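Local structure of iron-sulfur cluster assembly protein CyaY (Psychromonas ingrahamii, 4HS5) at residues Leu55-Leu60 and Ile77-Gly82. The protein probably takes part in iron-sulfur cluster assembly, perhaps as a regulator, and probably binds ferrous and ferric iron. Sequence-based numbering, arbitrary orientation.
Sequences LHQVWL and IDDRSG
A single side-chain hydrogen bond between Gln57 and Asp79 makes this surface contact, reaching over strand 66-72, which lies between strands 57-61 and 75-78 in the antiparallel sheet of the frataxin fold. The 9.4 Å between the CA atoms of Gln57 and Asp79 is closed by their side chains alone, which cross at about a right angle and bury 60 Å². Gln57 NE2 donates to Asp79 OD2 at 3.0 Å with an N-H...O angle of 148°, meeting the oxygen from above the carboxylate plane; amide and carboxylate planes are turned 56° apart. With CG anti to its carbonyl carbon (chi1 -70°) and the chain extended beyond, Gln57 carries its amide across to Asp79. The other end of that amide is also held: Trp59 NE1 donates to Gln57 OE1 at 3.0 Å. NE2 has a second acceptor in Asp70 OD1 of the intervening strand; donor at OE1 and acceptors at NE2 together indicate which way round the amide lies. At the other carboxylate oxygen, Arg80 NH1 makes a weak hydrogen bond, 3.4 Å to Asp79 OD1, as part of a salt bridge. Replacing Gln57 by alanine removes both ends of the bridge, and is likely to leave Trp59 NE1 without this acceptor and the carboxylates of Asp79 and Asp70 without the donor they share. The chemistry is thus that of a neutral amide accepting from an indole and donating to two acidic side chains, which probably eases the repulsion between them.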
ATOM      1  N   LEU A  55       5.342 -15.491  -2.705  1.00 20.99           N
ATOM      2  CA  LEU A  55       5.656 -14.799  -3.951  1.00 22.00           C
ATOM      3  C   LEU A  55       6.585 -13.605  -3.688  1.00 15.58           C
ATOM      4  O   LEU A  55       7.106 -12.979  -4.617  1.00 15.48           O
ATOM      5  CB  LEU A  55       4.355 -14.302  -4.579  1.00 25.49           C
ATOM      6  CG  LEU A  55       3.335 -15.411  -4.842  1.00 29.12           C
ATOM      7  CD1 LEU A  55       1.915 -14.892  -4.753  1.00 30.54           C
ATOM      8  CD2 LEU A  55       3.596 -15.991  -6.203  1.00 28.70           C
ATOM      9  N   HIS A  56       6.772 -13.306  -2.409  1.00 14.65           N
ATOM     10  CA  HIS A  56       7.444 -12.091  -1.969  1.00 12.90           C
ATOM     11  C   HIS A  56       6.901 -10.830  -2.635  1.00 12.56           C
ATOM     12  O   HIS A  56       7.657  -9.923  -2.965  1.00 10.31           O
ATOM     13  CB  HIS A  56       8.954 -12.211  -2.168  1.00 13.00           C
ATOM     14  CG  HIS A  56       9.559 -13.353  -1.417  1.00 11.66           C
ATOM     15  ND1 HIS A  56      10.724 -13.967  -1.815  1.00 15.68           N
ATOM     16  CD2 HIS A  56       9.172 -13.976  -0.282  1.00 12.77           C
ATOM     17  CE1 HIS A  56      11.022 -14.931  -0.960  1.00 15.21           C
ATOM     18  NE2 HIS A  56      10.096 -14.959  -0.021  1.00 13.36           N
ATOM     19  N   GLN A  57       5.582 -10.773  -2.809  1.00 11.52           N
ATOM     20  CA  GLN A  57       4.936  -9.596  -3.364  1.00 11.00           C
ATOM     21  C   GLN A  57       3.988  -8.943  -2.384  1.00 10.44           C
ATOM     22  O   GLN A  57       3.433  -9.597  -1.507  1.00  8.66           O
ATOM     23  CB  GLN A  57       4.154  -9.937  -4.634  1.00  8.55           C
ATOM     24  CG  GLN A  57       5.024 -10.292  -5.824  1.00 13.10           C
ATOM     25  CD  GLN A  57       4.217 -10.467  -7.089  1.00 14.40           C
ATOM     26  OE1 GLN A  57       3.070 -10.928  -7.052  1.00 16.97           O
ATOM     27  NE2 GLN A  57       4.803 -10.088  -8.217  1.00 17.42           N
ATOM     28  N   VAL A  58       3.811  -7.637  -2.542  1.00  7.41           N
ATOM     29  CA  VAL A  58       2.726  -6.933  -1.871  1.00  6.07           C
ATOM     30  C   VAL A  58       1.695  -6.651  -2.958  1.00  6.34           C
ATOM     31  O   VAL A  58       2.052  -6.361  -4.108  1.00  7.16           O
ATOM     32  CB  VAL A  58       3.222  -5.625  -1.218  1.00  7.58           C
ATOM     33  CG1 VAL A  58       2.067  -4.722  -0.834  1.00 11.92           C
ATOM     34  CG2 VAL A  58       4.106  -5.929   0.018  1.00  9.88           C
ATOM     35  N   TRP A  59       0.411  -6.783  -2.617  1.00  7.39           N
ATOM     36  CA  TRP A  59      -0.673  -6.521  -3.561  1.00  7.77           C
ATOM     37  C   TRP A  59      -1.512  -5.331  -3.113  1.00  8.42           C
ATOM     38  O   TRP A  59      -1.611  -5.039  -1.917  1.00 10.24           O
ATOM     39  CB  TRP A  59      -1.572  -7.747  -3.741  1.00 10.15           C
ATOM     40  CG  TRP A  59      -0.912  -8.918  -4.417  1.00 12.61           C
ATOM     41  CD1 TRP A  59       0.409  -9.053  -4.738  1.00 12.41           C
ATOM     42  CD2 TRP A  59      -1.551 -10.125  -4.855  1.00 20.69           C
ATOM     43  NE1 TRP A  59       0.634 -10.264  -5.349  1.00 19.01           N
ATOM     44  CE2 TRP A  59      -0.554 -10.943  -5.430  1.00 25.61           C
ATOM     45  CE3 TRP A  59      -2.867 -10.594  -4.817  1.00 23.42           C
ATOM     46  CZ2 TRP A  59      -0.834 -12.205  -5.962  1.00 26.35           C
ATOM     47  CZ3 TRP A  59      -3.142 -11.848  -5.343  1.00 29.88           C
ATOM     48  CH2 TRP A  59      -2.129 -12.638  -5.908  1.00 26.85           C
ATOM     49  N   LEU A  60      -2.078  -4.620  -4.087  1.00  6.88           N
ATOM     50  CA  LEU A  60      -3.006  -3.523  -3.820  1.00  6.18           C
ATOM     51  C   LEU A  60      -4.217  -3.654  -4.721  1.00  7.12           C
ATOM     52  O   LEU A  60      -4.077  -3.772  -5.937  1.00  8.90           O
ATOM     53  CB  LEU A  60      -2.338  -2.179  -4.100  1.00  7.95           C
ATOM     54  CG  LEU A  60      -3.280  -0.970  -4.150  1.00 11.97           C
ATOM     55  CD1 LEU A  60      -3.841  -0.679  -2.781  1.00  8.15           C
ATOM     56  CD2 LEU A  60      -2.553   0.254  -4.693  1.00 11.78           C
ATOM     57  N   ILE A  77       7.591  -2.149  -6.828  1.00  6.90           N
ATOM     58  CA  ILE A  77       7.365  -1.837  -8.231  1.00  7.75           C
ATOM     59  C   ILE A  77       6.334  -2.780  -8.850  1.00  6.12           C
ATOM     60  O   ILE A  77       6.454  -3.991  -8.725  1.00  8.31           O
ATOM     61  CB  ILE A  77       8.693  -1.970  -9.019  1.00  9.09           C
ATOM     62  CG1 ILE A  77       9.739  -1.008  -8.454  1.00 12.19           C
ATOM     63  CG2 ILE A  77       8.469  -1.716 -10.503  1.00  9.93           C
ATOM     64  CD1 ILE A  77       9.347   0.438  -8.585  1.00 14.45           C
ATOM     65  N   ASP A  78       5.335  -2.207  -9.515  1.00  8.97           N
ATOM     66  CA  ASP A  78       4.245  -2.950 -10.140  1.00  9.15           C
ATOM     67  C   ASP A  78       4.799  -3.831 -11.247  1.00 12.68           C
ATOM     68  O   ASP A  78       5.483  -3.340 -12.149  1.00  9.92           O
ATOM     69  CB  ASP A  78       3.235  -1.939 -10.697  1.00 10.09           C
ATOM     70  CG  ASP A  78       1.936  -2.578 -11.173  1.00 12.41           C
ATOM     71  OD1 ASP A  78       1.970  -3.387 -12.119  1.00 14.90           O
ATOM     72  OD2 ASP A  78       0.869  -2.219 -10.629  1.00 12.96           O
ATOM     73  N   ASP A  79       4.509  -5.126 -11.181  1.00 10.18           N
ATOM     74  CA  ASP A  79       5.123  -6.074 -12.102  1.00 11.73           C
ATOM     75  C   ASP A  79       4.593  -6.038 -13.534  1.00 14.92           C
ATOM     76  O   ASP A  79       5.164  -6.683 -14.414  1.00 18.53           O
ATOM     77  CB  ASP A  79       5.162  -7.499 -11.526  1.00 10.09           C
ATOM     78  CG  ASP A  79       3.789  -8.164 -11.423  1.00 13.98           C
ATOM     79  OD1 ASP A  79       2.767  -7.603 -11.873  1.00 15.53           O
ATOM     80  OD2 ASP A  79       3.757  -9.292 -10.880  1.00 16.61           O
ATOM     81  N   ARG A  80       3.531  -5.273 -13.765  1.00 11.56           N
ATOM     82  CA  ARG A  80       3.013  -5.102 -15.119  1.00 17.50           C
ATOM     83  C   ARG A  80       3.246  -3.683 -15.659  1.00 18.32           C
ATOM     84  O   ARG A  80       3.610  -3.507 -16.821  1.00 20.60           O
ATOM     85  CB  ARG A  80       1.523  -5.473 -15.188  1.00 20.01           C
ATOM     86  CG  ARG A  80       1.182  -6.920 -14.795  1.00 26.41           C
ATOM     87  CD  ARG A  80       1.987  -7.944 -15.592  1.00 27.95           C
ATOM     88  NE  ARG A  80       1.238  -9.177 -15.845  1.00 39.68           N
ATOM     89  CZ  ARG A  80       1.217 -10.232 -15.031  1.00 39.47           C
ATOM     90  NH1 ARG A  80       1.906 -10.216 -13.898  1.00 38.91           N
ATOM     91  NH2 ARG A  80       0.509 -11.309 -15.354  1.00 38.00           N
ATOM     92  N   SER A  81       3.037  -2.670 -14.821  1.00 11.81           N
ATOM     93  CA  SER A  81       3.133  -1.287 -15.272  1.00 12.56           C
ATOM     94  C   SER A  81       4.465  -0.633 -14.947  1.00 13.69           C
ATOM     95  O   SER A  81       4.868   0.332 -15.605  1.00 18.17           O
ATOM     96  CB  SER A  81       2.014  -0.444 -14.659  1.00 17.26           C
ATOM     97  OG  SER A  81       2.223  -0.249 -13.266  1.00 12.16           O
ATOM     98  N   GLY A  82       5.133  -1.129 -13.911  1.00 13.28           N
ATOM     99  CA  GLY A  82       6.362  -0.519 -13.449  1.00 12.76           C
ATOM    100  C   GLY A  82       6.149   0.626 -12.474  1.00 13.82           C
ATOM    101  O   GLY A  82       7.120   1.192 -11.979  1.00 14.21           O
TER